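Local coordinates for aminopeptidase N family protein (Idiomarina loihiensis L2TR, PDB 4FGM) that probably acts as a zinc-dependent aminopeptidase of the M61 family, cleaving residues from the amino-terminal end of peptides, at residues C123-H128 with G153-D158; T140-K145 with D161-Y166; F178-I183 with I207-I212; N368-I373 with V500-H505; D470-G475 with G488-A493. All blocks are in the same frame, centred on the assembly; numbering follows the deposited sequence.

Contacts 1 and 2 belong to the N-terminal beta domain and touch each other, the 140-145 loop lying against strand 153-157. Contact 3, its centre about 21 Å from that of contact 2, packs a hairpin and a helix near the zinc site. Contacts 4 and 5 share the sheet of the C-terminal PDZ-like domain, where strands 489-494 and 497-503 are neighbours. Contacts 1, 2, 3 and 5 each mix buried with more open residues, whereas contact 4 lies at the surface. Backbone pairing dominates contact 1 and apolar packing contacts 2 and 3. In contacts 4 and 5 side-chain amides and a carboxylate bind main-chain groups of the sheet strands and the residues beside them.

Contact 1: C123-H128 with G153-D158; sequences CELHLH and GCFRAD
F155 and L125 face each other across the two strands, both side chains turned to the buried face. The first torsion of F155 (chi1 -55°) sets CG beside the backbone N. CD1 of its ring is 4.4 Å from L125 CD2, and CE1 lies 4.3 Å from CB of L127. F168 meets the same ring edge-to-face, and L163 of helix 160-163 packs on C123, L125 and A157, so apolar residues suit this side. G153 opposite L127 has a backbone shape in which a side chain would be jammed against the preceding carbonyl, which favours glycine. The other face carries polar and partly exposed groups. There E124 stands across from R156, whose chain is extended from CG to NE; a water joins the pair, giving a proton to E124 OE2 and accepting from R156 NE. NH1 of R156 turns instead to D158 OD1, 2.9 Å away, in a salt bridge. On this face C154 SG lies at the edge of the H126 ring, modelled too close for the detail to be trusted. An alanine in place of H126 would probably leave C154 and D5 without the imidazole beside them, and that part of the outer face less covered. In the backbone, L125 and F155 form a hydrogen-bonded pair, with L125 N to F155 O and F155 N to L125 O both 2.7 Å; C123 and A157 are likewise joined by two hydrogen bonds. Regular antiparallel pairing of strands 123-127 and 153-157, with 2-10 parallel on the far side of 123-127, is characteristic of the beta-rich N-terminal domain of M61 peptidases.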
# COMPACT_ATOMS: atom_id res chain seq x y z
N CYS A 123 22.99 -4.56 14.99
CA CYS A 123 23.49 -3.66 13.96
C CYS A 123 23.46 -2.23 14.46
O CYS A 123 22.43 -1.73 14.91
CB CYS A 123 22.64 -3.77 12.70
SG CYS A 123 22.78 -5.35 11.83
N GLU A 124 24.61 -1.57 14.39
CA GLU A 124 24.69 -0.18 14.81
C GLU A 124 24.75 0.66 13.55
O GLU A 124 25.36 0.27 12.56
CB GLU A 124 25.93 0.04 15.67
CG GLU A 124 25.64 -0.03 17.15
CD GLU A 124 26.89 0.04 18.02
OE1 GLU A 124 27.84 0.77 17.65
OE2 GLU A 124 26.90 -0.63 19.08
N LEU A 125 24.08 1.81 13.59
CA LEU A 125 24.06 2.68 12.43
C LEU A 125 24.42 4.10 12.86
O LEU A 125 23.77 4.68 13.72
CB LEU A 125 22.67 2.65 11.77
CG LEU A 125 22.47 3.35 10.42
CD1 LEU A 125 21.23 2.80 9.73
CD2 LEU A 125 22.34 4.84 10.62
N HIS A 126 25.46 4.64 12.25
CA HIS A 126 25.92 5.98 12.56
C HIS A 126 25.57 6.88 11.38
O HIS A 126 26.19 6.77 10.32
CB HIS A 126 27.43 5.97 12.80
CG HIS A 126 27.90 4.82 13.64
ND1 HIS A 126 27.84 4.83 15.02
CD2 HIS A 126 28.39 3.61 13.30
CE1 HIS A 126 28.28 3.68 15.49
NE2 HIS A 126 28.62 2.92 14.47
N LEU A 127 24.57 7.75 11.55
CA LEU A 127 24.16 8.66 10.49
C LEU A 127 24.87 10.00 10.64
O LEU A 127 24.61 10.75 11.58
CB LEU A 127 22.64 8.91 10.54
CG LEU A 127 21.83 8.97 9.24
CD1 LEU A 127 20.74 10.00 9.42
CD2 LEU A 127 22.69 9.34 8.07
N HIS A 128 25.76 10.30 9.69
CA HIS A 128 26.53 11.54 9.70
C HIS A 128 25.80 12.61 8.90
O HIS A 128 25.18 12.32 7.86
CB HIS A 128 27.92 11.29 9.11
CG HIS A 128 28.69 10.23 9.83
ND1 HIS A 128 29.44 10.49 10.96
CD2 HIS A 128 28.78 8.90 9.62
CE1 HIS A 128 29.95 9.36 11.42
NE2 HIS A 128 29.56 8.37 10.62
N GLY A 153 23.36 11.19 14.74
CA GLY A 153 23.74 10.33 15.84
C GLY A 153 23.88 8.85 15.54
O GLY A 153 23.98 8.44 14.39
N CYS A 154 23.88 8.05 16.60
CA CYS A 154 24.03 6.60 16.49
C CYS A 154 22.77 5.86 16.88
O CYS A 154 22.10 6.23 17.85
CB CYS A 154 25.20 6.14 17.37
SG CYS A 154 26.80 6.78 16.84
N PHE A 155 22.46 4.81 16.13
CA PHE A 155 21.26 4.03 16.38
C PHE A 155 21.63 2.55 16.46
O PHE A 155 22.64 2.13 15.90
CB PHE A 155 20.24 4.26 15.26
CG PHE A 155 19.89 5.71 15.05
CD1 PHE A 155 20.72 6.54 14.29
CD2 PHE A 155 18.74 6.26 15.61
CE1 PHE A 155 20.42 7.89 14.12
CE2 PHE A 155 18.43 7.60 15.45
CZ PHE A 155 19.26 8.42 14.69
N ARG A 156 20.80 1.78 17.16
CA ARG A 156 21.04 0.35 17.31
C ARG A 156 19.80 -0.50 17.04
O ARG A 156 18.70 -0.18 17.49
CB ARG A 156 21.54 0.06 18.73
CG ARG A 156 21.83 -1.41 19.00
CD ARG A 156 22.32 -1.63 20.43
NE ARG A 156 22.52 -3.05 20.74
CZ ARG A 156 21.54 -3.95 20.81
NH1 ARG A 156 20.28 -3.59 20.59
NH2 ARG A 156 21.81 -5.21 21.09
N ALA A 157 19.99 -1.58 16.29
CA ALA A 157 18.91 -2.51 15.99
C ALA A 157 19.34 -3.88 16.53
O ALA A 157 20.53 -4.21 16.50
CB ALA A 157 18.68 -2.59 14.48
N ASP A 158 18.40 -4.67 17.01
CA ASP A 158 18.75 -5.98 17.56
C ASP A 158 19.37 -6.94 16.55
O ASP A 158 20.13 -7.83 16.93
CB ASP A 158 17.53 -6.63 18.21
CG ASP A 158 17.03 -5.85 19.42
OD1 ASP A 158 17.83 -5.10 20.02
OD2 ASP A 158 15.84 -6.00 19.78
O HOH W 1 25.38 -2.93 20.10

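Contact 2: T140-K145 with D161-Y166; sequences TGMPRK and DALIDY
M142 and Y166 bring their CA atoms within 5.4 Å, where the loop after strand 137-140 passes the type I turn L163-Y166 that follows helix 160-163. The tyrosine ring lies against this loop, with two C-H groups over one face: M142 CA is 3.6 Å from the ring centroid and P143 CD 4.1 Å, both CH-pi contacts. A flat ring suits the place because it can cover two consecutive residues at once. M142 is present as selenomethionine; its chain bends at chi3 (-74°), which carries CE round to 3.3 Å from Y166 CB. The same methyl is 3.5 Å from L163 CD1, while the selenium stands obliquely to the ring, a Met-aromatic contact. T140 OG1 accepts from M142 N, 3.1 Å away, in an ST turn that shapes the loop beside the ring, and this hydroxyl also bonds to P167 O. An alanine in place of Y166 would probably leave M142 CA and P143 CD without their aromatic cover and the loop freer to shift. No hydrogen bond crosses the contact, which implies that the two segments are held together here by shape and dispersion, while other polar groups bond elsewhere, as D165 does to R240.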
# COMPACT_ATOMS: atom_id res chain seq x y z
N THR A 140 13.12 8.89 12.56
CA THR A 140 13.13 7.45 12.37
C THR A 140 12.66 6.77 13.65
O THR A 140 12.66 7.38 14.72
CB THR A 140 14.54 6.93 12.05
OG1 THR A 140 14.50 5.50 11.93
CG2 THR A 140 15.52 7.30 13.19
N GLY A 141 12.28 5.51 13.53
CA GLY A 141 11.84 4.79 14.71
C GLY A 141 12.96 3.91 15.25
O GLY A 141 12.80 3.25 16.27
N MSE A 142 14.10 3.90 14.57
CA MSE A 142 15.22 3.08 15.04
C MSE A 142 15.71 3.60 16.38
O MSE A 142 15.97 4.80 16.53
CB MSE A 142 16.36 3.10 14.03
CG MSE A 142 17.37 1.98 14.24
SE MSE A 142 18.76 1.95 12.88
CE MSE A 142 17.72 1.25 11.39
N PRO A 143 15.84 2.72 17.39
CA PRO A 143 16.31 3.10 18.73
C PRO A 143 17.55 3.98 18.67
O PRO A 143 18.55 3.61 18.04
CB PRO A 143 16.58 1.76 19.40
CG PRO A 143 15.54 0.86 18.75
CD PRO A 143 15.63 1.26 17.29
N ARG A 144 17.49 5.14 19.31
CA ARG A 144 18.61 6.05 19.30
C ARG A 144 19.57 5.81 20.47
O ARG A 144 19.15 5.65 21.61
CB ARG A 144 18.11 7.50 19.35
CG ARG A 144 19.22 8.54 19.38
CD ARG A 144 18.67 9.94 19.48
NE ARG A 144 18.07 10.41 18.23
CZ ARG A 144 18.75 10.86 17.18
NH1 ARG A 144 20.08 10.89 17.22
NH2 ARG A 144 18.11 11.33 16.12
N LYS A 145 20.87 5.78 20.16
CA LYS A 145 21.90 5.58 21.16
C LYS A 145 22.61 6.90 21.51
O LYS A 145 23.08 7.06 22.63
CB LYS A 145 22.94 4.56 20.68
CG LYS A 145 22.36 3.20 20.33
CD LYS A 145 21.60 2.58 21.50
CE LYS A 145 22.51 2.24 22.66
NZ LYS A 145 21.77 1.53 23.75
N ASP A 161 17.40 -7.95 10.48
CA ASP A 161 15.97 -7.90 10.19
C ASP A 161 15.33 -6.64 10.74
O ASP A 161 14.47 -6.03 10.11
CB ASP A 161 15.26 -9.11 10.78
CG ASP A 161 13.77 -9.11 10.48
OD1 ASP A 161 13.39 -9.37 9.32
OD2 ASP A 161 12.98 -8.83 11.40
N ALA A 162 15.76 -6.25 11.94
CA ALA A 162 15.22 -5.05 12.56
C ALA A 162 15.78 -3.83 11.84
O ALA A 162 15.06 -2.88 11.56
CB ALA A 162 15.58 -5.01 14.03
N LEU A 163 17.07 -3.88 11.53
CA LEU A 163 17.74 -2.78 10.85
C LEU A 163 17.01 -2.33 9.59
O LEU A 163 16.79 -1.14 9.37
CB LEU A 163 19.16 -3.18 10.47
CG LEU A 163 19.94 -2.14 9.64
CD1 LEU A 163 20.33 -0.97 10.53
CD2 LEU A 163 21.19 -2.79 9.06
N ILE A 164 16.63 -3.30 8.75
CA ILE A 164 15.96 -2.97 7.51
C ILE A 164 14.47 -2.68 7.66
O ILE A 164 13.74 -2.58 6.68
CB ILE A 164 16.18 -4.07 6.46
CG1 ILE A 164 15.58 -5.39 6.94
CG2 ILE A 164 17.67 -4.24 6.21
CD1 ILE A 164 15.65 -6.49 5.90
N ASP A 165 14.02 -2.52 8.90
CA ASP A 165 12.62 -2.21 9.13
C ASP A 165 12.46 -0.83 9.76
O ASP A 165 11.41 -0.50 10.31
CB ASP A 165 11.96 -3.27 10.02
CG ASP A 165 10.45 -3.19 9.96
OD1 ASP A 165 9.93 -3.03 8.82
OD2 ASP A 165 9.79 -3.30 11.02
N TYR A 166 13.52 -0.02 9.70
CA TYR A 166 13.46 1.33 10.23
C TYR A 166 13.85 2.30 9.12
O TYR A 166 15.03 2.51 8.87
CB TYR A 166 14.42 1.53 11.41
CG TYR A 166 14.14 0.70 12.64
CD1 TYR A 166 15.02 -0.30 13.04
CD2 TYR A 166 12.99 0.92 13.41
CE1 TYR A 166 14.77 -1.06 14.18
CE2 TYR A 166 12.73 0.17 14.55
CZ TYR A 166 13.62 -0.82 14.93
OH TYR A 166 13.37 -1.57 16.07

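Contact 3: F178-I183 with I207-I212; sequences FIAHGI and ICETQI
H181 is met on one face of its imidazole by E209 and at its edge by I212. E209 CG lies 4.0 Å from the ring centroid in a CH-pi contact, and CB is over the rim of the same face. I212 CG2 comes near the ring plane, 3.5 Å from CD2, and the two side chains slide past each other in opposite directions. NE2 of H181 is also hydrogen-bonded to S213 OG, further along the helix. C208 SG lies at the edge of the F178 ring, 4.5 Å from its CE2; the ring also meets H185. Between these rings sits A180, small enough for CB to approach E209 CG at 3.5 Å and C208 CB at 3.9 Å. The first torsion of E209 (chi1 -80°), with CG anti to the carbonyl carbon, sets CG over the imidazole and against A180. Its OE2 accepts a weak hydrogen bond from H181 N, 3.5 Å away. H181 and G182, both at positive phi, form the middle of a type I' turn from A180 to I183. This is a tight beta hairpin joining strands 174-180 and 183-190, clasped by helix 197-215, whose C208 and I212 also touch Y275 of the zinc-binding helix 262-277, consistent with a thermolysin-like catalytic domain.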
# COMPACT_ATOMS: atom_id res chain seq x y z
N PHE A 178 2.28 13.93 19.45
CA PHE A 178 0.99 13.75 20.09
C PHE A 178 0.96 12.44 20.85
O PHE A 178 1.86 11.61 20.69
CB PHE A 178 -0.16 13.81 19.06
CG PHE A 178 -0.12 12.73 18.01
CD1 PHE A 178 0.70 12.84 16.90
CD2 PHE A 178 -0.96 11.62 18.12
CE1 PHE A 178 0.66 11.88 15.88
CE2 PHE A 178 -1.01 10.65 17.11
CZ PHE A 178 -0.19 10.78 16.00
N ILE A 179 -0.06 12.23 21.68
CA ILE A 179 -0.11 10.98 22.42
C ILE A 179 -1.44 10.24 22.29
O ILE A 179 -2.50 10.85 22.22
CB ILE A 179 0.21 11.20 23.94
CG1 ILE A 179 -1.03 11.64 24.70
CG2 ILE A 179 1.32 12.23 24.10
CD1 ILE A 179 -1.67 10.53 25.52
N ALA A 180 -1.35 8.92 22.24
CA ALA A 180 -2.51 8.07 22.15
C ALA A 180 -2.30 7.01 23.22
O ALA A 180 -1.32 6.25 23.16
CB ALA A 180 -2.61 7.45 20.76
N HIS A 181 -3.20 6.96 24.20
CA HIS A 181 -3.11 6.01 25.30
C HIS A 181 -1.73 5.98 25.92
O HIS A 181 -1.12 4.92 26.05
CB HIS A 181 -3.50 4.61 24.83
CG HIS A 181 -4.97 4.42 24.63
ND1 HIS A 181 -5.88 5.42 24.90
CD2 HIS A 181 -5.68 3.36 24.20
CE1 HIS A 181 -7.10 4.98 24.64
NE2 HIS A 181 -7.01 3.73 24.21
N GLY A 182 -1.24 7.15 26.31
CA GLY A 182 0.06 7.25 26.95
C GLY A 182 1.27 6.93 26.09
O GLY A 182 2.39 6.89 26.59
N ILE A 183 1.07 6.69 24.80
CA ILE A 183 2.19 6.38 23.93
C ILE A 183 2.53 7.59 23.05
O ILE A 183 1.63 8.27 22.54
CB ILE A 183 1.89 5.14 23.05
CG1 ILE A 183 1.65 3.93 23.95
CG2 ILE A 183 3.05 4.87 22.09
CD1 ILE A 183 1.52 2.60 23.21
N ILE A 207 -7.80 8.22 15.67
CA ILE A 207 -7.67 6.98 14.93
C ILE A 207 -6.79 5.99 15.69
O ILE A 207 -7.16 4.83 15.90
CB ILE A 207 -7.06 7.23 13.54
CG1 ILE A 207 -8.02 8.08 12.70
CG2 ILE A 207 -6.76 5.91 12.85
CD1 ILE A 207 -7.42 8.62 11.43
N CYS A 208 -5.62 6.46 16.13
CA CYS A 208 -4.68 5.62 16.86
C CYS A 208 -5.23 5.05 18.18
O CYS A 208 -5.03 3.87 18.48
CB CYS A 208 -3.39 6.39 17.13
SG CYS A 208 -2.41 6.67 15.63
N GLU A 209 -5.90 5.89 18.97
CA GLU A 209 -6.46 5.40 20.22
C GLU A 209 -7.49 4.32 19.92
O GLU A 209 -7.54 3.30 20.61
CB GLU A 209 -7.06 6.55 21.02
CG GLU A 209 -6.00 7.35 21.76
CD GLU A 209 -6.54 8.55 22.51
OE1 GLU A 209 -7.31 9.33 21.91
OE2 GLU A 209 -6.18 8.72 23.69
N THR A 210 -8.30 4.54 18.89
CA THR A 210 -9.30 3.55 18.51
C THR A 210 -8.63 2.21 18.22
O THR A 210 -9.13 1.16 18.62
CB THR A 210 -10.08 4.00 17.27
OG1 THR A 210 -10.87 5.14 17.61
CG2 THR A 210 -10.98 2.91 16.76
N GLN A 211 -7.49 2.23 17.55
CA GLN A 211 -6.81 0.99 17.23
C GLN A 211 -6.18 0.32 18.45
O GLN A 211 -6.33 -0.90 18.64
CB GLN A 211 -5.77 1.22 16.12
CG GLN A 211 -6.45 1.60 14.78
CD GLN A 211 -5.58 1.36 13.56
OE1 GLN A 211 -4.84 0.37 13.48
NE2 GLN A 211 -5.68 2.26 12.57
N ILE A 212 -5.50 1.10 19.29
CA ILE A 212 -4.89 0.54 20.49
C ILE A 212 -5.99 -0.05 21.39
O ILE A 212 -5.80 -1.10 21.99
CB ILE A 212 -4.11 1.62 21.26
CG1 ILE A 212 -2.92 2.09 20.43
CG2 ILE A 212 -3.62 1.04 22.58
CD1 ILE A 212 -2.25 3.35 20.96

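Contact 4: N368-I373 with V500-H505; sequences NAPNSI and VLNVYH
N371 uses both ends of its side-chain amide to hold the backbone of V503 and H505. OD1 accepts from H505 N at 2.9 Å with an almost straight N-H (174°), the donor standing above the plane of the amide carbonyl. ND2 donates to V503 O at 3.1 Å, and it also binds N368 OD1 at 2.9 Å; both acceptors lie near the amide plane, a geometry that uses its two N-H groups. The contact joins a short, weakly bonded helical turn of the M61 catalytic region to the end of strand 497-503 in the PDZ-like domain. An asparagine fits because one flat group can donate and accept at once, satisfying a carbonyl and an N-H two residues apart. Its first torsion (chi1 -52°) sets CG toward the 503-505 backbone, within 3.6 Å of H505 N. Just upstream, L501 and N502 together face K490 in a classic beta bulge, and N502 ND2 bonds to E367 O near the helical turn. Y504, in cation-pi contact with R342, brings its ring beside P370, the two side chains crossing at about a right angle. The proline ring offers a compact apolar surface with few rotatable bonds. Its CB lies 3.4 Å from Y504 CE1, approaching the ring obliquely.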
# COMPACT_ATOMS: atom_id res chain seq x y z
N ASN A 368 -4.49 -5.36 -18.93
CA ASN A 368 -5.44 -6.46 -18.97
C ASN A 368 -5.82 -6.97 -17.58
O ASN A 368 -6.51 -7.98 -17.45
CB ASN A 368 -4.86 -7.61 -19.81
CG ASN A 368 -5.93 -8.59 -20.27
OD1 ASN A 368 -6.88 -8.21 -20.96
ND2 ASN A 368 -5.76 -9.86 -19.91
N ALA A 369 -5.38 -6.24 -16.55
CA ALA A 369 -5.66 -6.62 -15.17
C ALA A 369 -7.14 -6.86 -14.85
O ALA A 369 -7.50 -7.91 -14.31
CB ALA A 369 -5.09 -5.57 -14.22
N PRO A 370 -8.02 -5.91 -15.20
CA PRO A 370 -9.46 -6.08 -14.92
C PRO A 370 -10.09 -7.31 -15.57
O PRO A 370 -11.14 -7.77 -15.13
CB PRO A 370 -10.08 -4.78 -15.43
CG PRO A 370 -8.94 -3.80 -15.42
CD PRO A 370 -7.78 -4.63 -15.89
N ASN A 371 -9.44 -7.85 -16.60
CA ASN A 371 -9.96 -9.02 -17.31
C ASN A 371 -9.33 -10.34 -16.87
O ASN A 371 -9.85 -11.42 -17.20
CB ASN A 371 -9.71 -8.90 -18.82
CG ASN A 371 -10.20 -7.60 -19.41
OD1 ASN A 371 -11.35 -7.21 -19.22
ND2 ASN A 371 -9.32 -6.93 -20.15
N SER A 372 -8.22 -10.28 -16.14
CA SER A 372 -7.52 -11.51 -15.78
C SER A 372 -7.12 -11.75 -14.34
O SER A 372 -6.67 -12.85 -14.01
CB SER A 372 -6.27 -11.63 -16.66
OG SER A 372 -5.44 -10.49 -16.50
N ILE A 373 -7.25 -10.75 -13.47
CA ILE A 373 -6.88 -10.95 -12.07
C ILE A 373 -7.90 -10.33 -11.15
O ILE A 373 -8.81 -9.63 -11.58
CB ILE A 373 -5.49 -10.34 -11.74
CG1 ILE A 373 -5.57 -8.82 -11.72
CG2 ILE A 373 -4.44 -10.81 -12.74
CD1 ILE A 373 -4.30 -8.16 -11.22
N VAL A 500 -6.58 5.58 -24.41
CA VAL A 500 -7.16 4.38 -23.82
C VAL A 500 -6.24 3.68 -22.81
O VAL A 500 -5.09 3.34 -23.12
CB VAL A 500 -7.60 3.39 -24.93
CG1 VAL A 500 -8.25 2.16 -24.32
CG2 VAL A 500 -8.57 4.08 -25.87
N LEU A 501 -6.75 3.47 -21.60
CA LEU A 501 -5.98 2.83 -20.54
C LEU A 501 -6.30 1.34 -20.38
O LEU A 501 -5.39 0.53 -20.24
CB LEU A 501 -6.22 3.57 -19.22
CG LEU A 501 -5.99 5.08 -19.28
CD1 LEU A 501 -6.41 5.73 -17.97
CD2 LEU A 501 -4.52 5.36 -19.57
N ASN A 502 -7.58 0.98 -20.38
CA ASN A 502 -7.99 -0.42 -20.25
C ASN A 502 -9.20 -0.72 -21.13
O ASN A 502 -10.09 0.12 -21.28
CB ASN A 502 -8.40 -0.74 -18.81
CG ASN A 502 -7.44 -0.18 -17.79
OD1 ASN A 502 -7.52 0.99 -17.42
ND2 ASN A 502 -6.51 -1.02 -17.33
N VAL A 503 -9.23 -1.91 -21.72
CA VAL A 503 -10.38 -2.28 -22.53
C VAL A 503 -10.99 -3.53 -21.90
O VAL A 503 -10.33 -4.56 -21.80
CB VAL A 503 -9.99 -2.55 -23.99
CG1 VAL A 503 -11.22 -3.05 -24.77
CG2 VAL A 503 -9.45 -1.26 -24.63
N TYR A 504 -12.24 -3.41 -21.46
CA TYR A 504 -12.94 -4.52 -20.81
C TYR A 504 -13.42 -5.56 -21.80
O TYR A 504 -14.11 -5.25 -22.78
CB TYR A 504 -14.12 -4.00 -19.98
CG TYR A 504 -13.66 -3.17 -18.80
CD1 TYR A 504 -13.18 -3.78 -17.65
CD2 TYR A 504 -13.68 -1.78 -18.86
CE1 TYR A 504 -12.73 -3.01 -16.57
CE2 TYR A 504 -13.24 -1.01 -17.79
CZ TYR A 504 -12.76 -1.63 -16.65
OH TYR A 504 -12.32 -0.87 -15.60
N HIS A 505 -13.06 -6.80 -21.52
CA HIS A 505 -13.42 -7.93 -22.36
C HIS A 505 -14.90 -8.00 -22.74
O HIS A 505 -15.77 -7.77 -21.91
CB HIS A 505 -13.02 -9.22 -21.67
CG HIS A 505 -13.18 -10.43 -22.53
ND1 HIS A 505 -12.39 -10.66 -23.64
CD2 HIS A 505 -14.05 -11.47 -22.47
CE1 HIS A 505 -12.76 -11.79 -24.21
NE2 HIS A 505 -13.77 -12.30 -23.52

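Contact 5: D470-G475 with G488-A493; sequences DDNSVG and GAKYKA
D471 and N472, consecutive residues of a type I turn from D470 to S473, bind different parts of the 488-493 segment. CG of D471 is anti to the carbonyl carbon (chi1 -73°), on the side of its own backbone N. OD1 accepts from two successive backbone N-H groups on the same face of the carboxylate: G488 N at 2.8 Å, on the syn side, and A489 N at 3.3 Å, well above the plane. OD2 accepts from F487 N; a water modelled beside it is doubtfully close. An aspartate suits a place with three backbone N-H donors, which would probably favour its ionised form. G488 has positive phi, which glycine adopts readily. The amide of N472 suits its place because its two ends do different work: OD1 accepts from Y491 N at 2.8 Å, and ND2 lies over the centre of the Y491 ring, 3.4 Å above its plane, with amide and ring planes 74° apart. Y491 itself takes the less common first torsion (chi1 58°), with CG between the backbone N and the carbonyl carbon. D471 OD2 stands at the edge of this ring, 3.8 Å from CE2, and a water meets D471 N and the tyrosine OH. Within the turn, D470 OD2 accepts from S473 OG at 2.7 Å, bracing the loop's own shape. Strand 489-494 is flanked by strand 497-503, where Y491 touches L498, while V474 touches S338 and R342 of helix 326-342, so the loop that leaves the turn reaches that helix.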
# COMPACT_ATOMS: atom_id res chain seq x y z
N ASP A 470 -19.63 8.02 -16.61
CA ASP A 470 -18.70 7.78 -17.71
C ASP A 470 -17.83 6.57 -17.38
O ASP A 470 -17.87 6.07 -16.25
CB ASP A 470 -17.83 9.02 -18.01
CG ASP A 470 -16.81 9.32 -16.91
OD1 ASP A 470 -16.19 10.40 -16.96
OD2 ASP A 470 -16.60 8.48 -16.02
N ASP A 471 -17.07 6.08 -18.35
CA ASP A 471 -16.22 4.92 -18.18
C ASP A 471 -15.20 5.01 -17.05
O ASP A 471 -14.78 3.99 -16.51
CB ASP A 471 -15.46 4.64 -19.49
CG ASP A 471 -16.36 4.07 -20.58
OD1 ASP A 471 -16.68 2.86 -20.52
OD2 ASP A 471 -16.74 4.83 -21.49
N ASN A 472 -14.82 6.23 -16.69
CA ASN A 472 -13.82 6.44 -15.64
C ASN A 472 -14.38 6.84 -14.28
O ASN A 472 -13.62 7.27 -13.41
CB ASN A 472 -12.82 7.51 -16.09
CG ASN A 472 -12.37 7.32 -17.53
OD1 ASN A 472 -11.85 6.27 -17.90
ND2 ASN A 472 -12.56 8.36 -18.34
N SER A 473 -15.68 6.69 -14.10
CA SER A 473 -16.30 7.09 -12.84
C SER A 473 -17.00 6.00 -12.06
O SER A 473 -18.00 6.25 -11.41
CB SER A 473 -17.30 8.23 -13.08
OG SER A 473 -16.63 9.43 -13.45
N VAL A 474 -16.48 4.78 -12.13
CA VAL A 474 -17.11 3.69 -11.38
C VAL A 474 -16.97 4.00 -9.89
O VAL A 474 -15.90 3.83 -9.32
CB VAL A 474 -16.45 2.32 -11.70
CG1 VAL A 474 -17.17 1.21 -10.97
CG2 VAL A 474 -16.49 2.06 -13.20
N GLY A 475 -18.04 4.48 -9.26
CA GLY A 475 -17.92 4.79 -7.85
C GLY A 475 -18.98 4.15 -6.99
O GLY A 475 -19.60 3.15 -7.38
N GLY A 488 -16.75 0.80 -22.40
CA GLY A 488 -16.41 -0.47 -21.79
C GLY A 488 -14.88 -0.41 -21.81
O GLY A 488 -14.20 -1.39 -22.10
N ALA A 489 -14.36 0.78 -21.51
CA ALA A 489 -12.92 1.02 -21.49
C ALA A 489 -12.58 2.30 -20.74
O ALA A 489 -13.29 3.30 -20.84
CB ALA A 489 -12.40 1.12 -22.93
N LYS A 490 -11.49 2.28 -19.99
CA LYS A 490 -11.07 3.47 -19.26
C LYS A 490 -10.19 4.30 -20.19
O LYS A 490 -9.53 3.76 -21.08
CB LYS A 490 -10.29 3.09 -18.00
CG LYS A 490 -11.15 2.61 -16.85
CD LYS A 490 -10.30 2.33 -15.63
CE LYS A 490 -9.51 3.57 -15.22
NZ LYS A 490 -8.56 3.28 -14.11
N TYR A 491 -10.18 5.61 -19.99
CA TYR A 491 -9.37 6.48 -20.83
C TYR A 491 -8.99 7.77 -20.14
O TYR A 491 -9.60 8.16 -19.14
CB TYR A 491 -10.12 6.78 -22.13
CG TYR A 491 -11.47 7.44 -21.95
CD1 TYR A 491 -11.58 8.82 -21.78
CD2 TYR A 491 -12.64 6.68 -21.94
CE1 TYR A 491 -12.84 9.43 -21.60
CE2 TYR A 491 -13.89 7.27 -21.75
CZ TYR A 491 -13.98 8.64 -21.59
OH TYR A 491 -15.22 9.21 -21.41
N LYS A 492 -7.98 8.42 -20.69
CA LYS A 492 -7.49 9.69 -20.18
C LYS A 492 -7.77 10.71 -21.29
O LYS A 492 -7.15 10.65 -22.37
CB LYS A 492 -5.98 9.59 -19.90
CG LYS A 492 -5.27 10.92 -19.68
CD LYS A 492 -5.93 11.74 -18.59
CE LYS A 492 -5.23 13.08 -18.44
NZ LYS A 492 -6.17 14.14 -17.97
N ALA A 493 -8.71 11.61 -21.04
CA ALA A 493 -9.10 12.63 -22.02
C ALA A 493 -8.27 13.90 -21.95
O ALA A 493 -7.89 14.35 -20.87
CB ALA A 493 -10.57 12.97 -21.85
O HOH W 2 -17.23 7.30 -21.10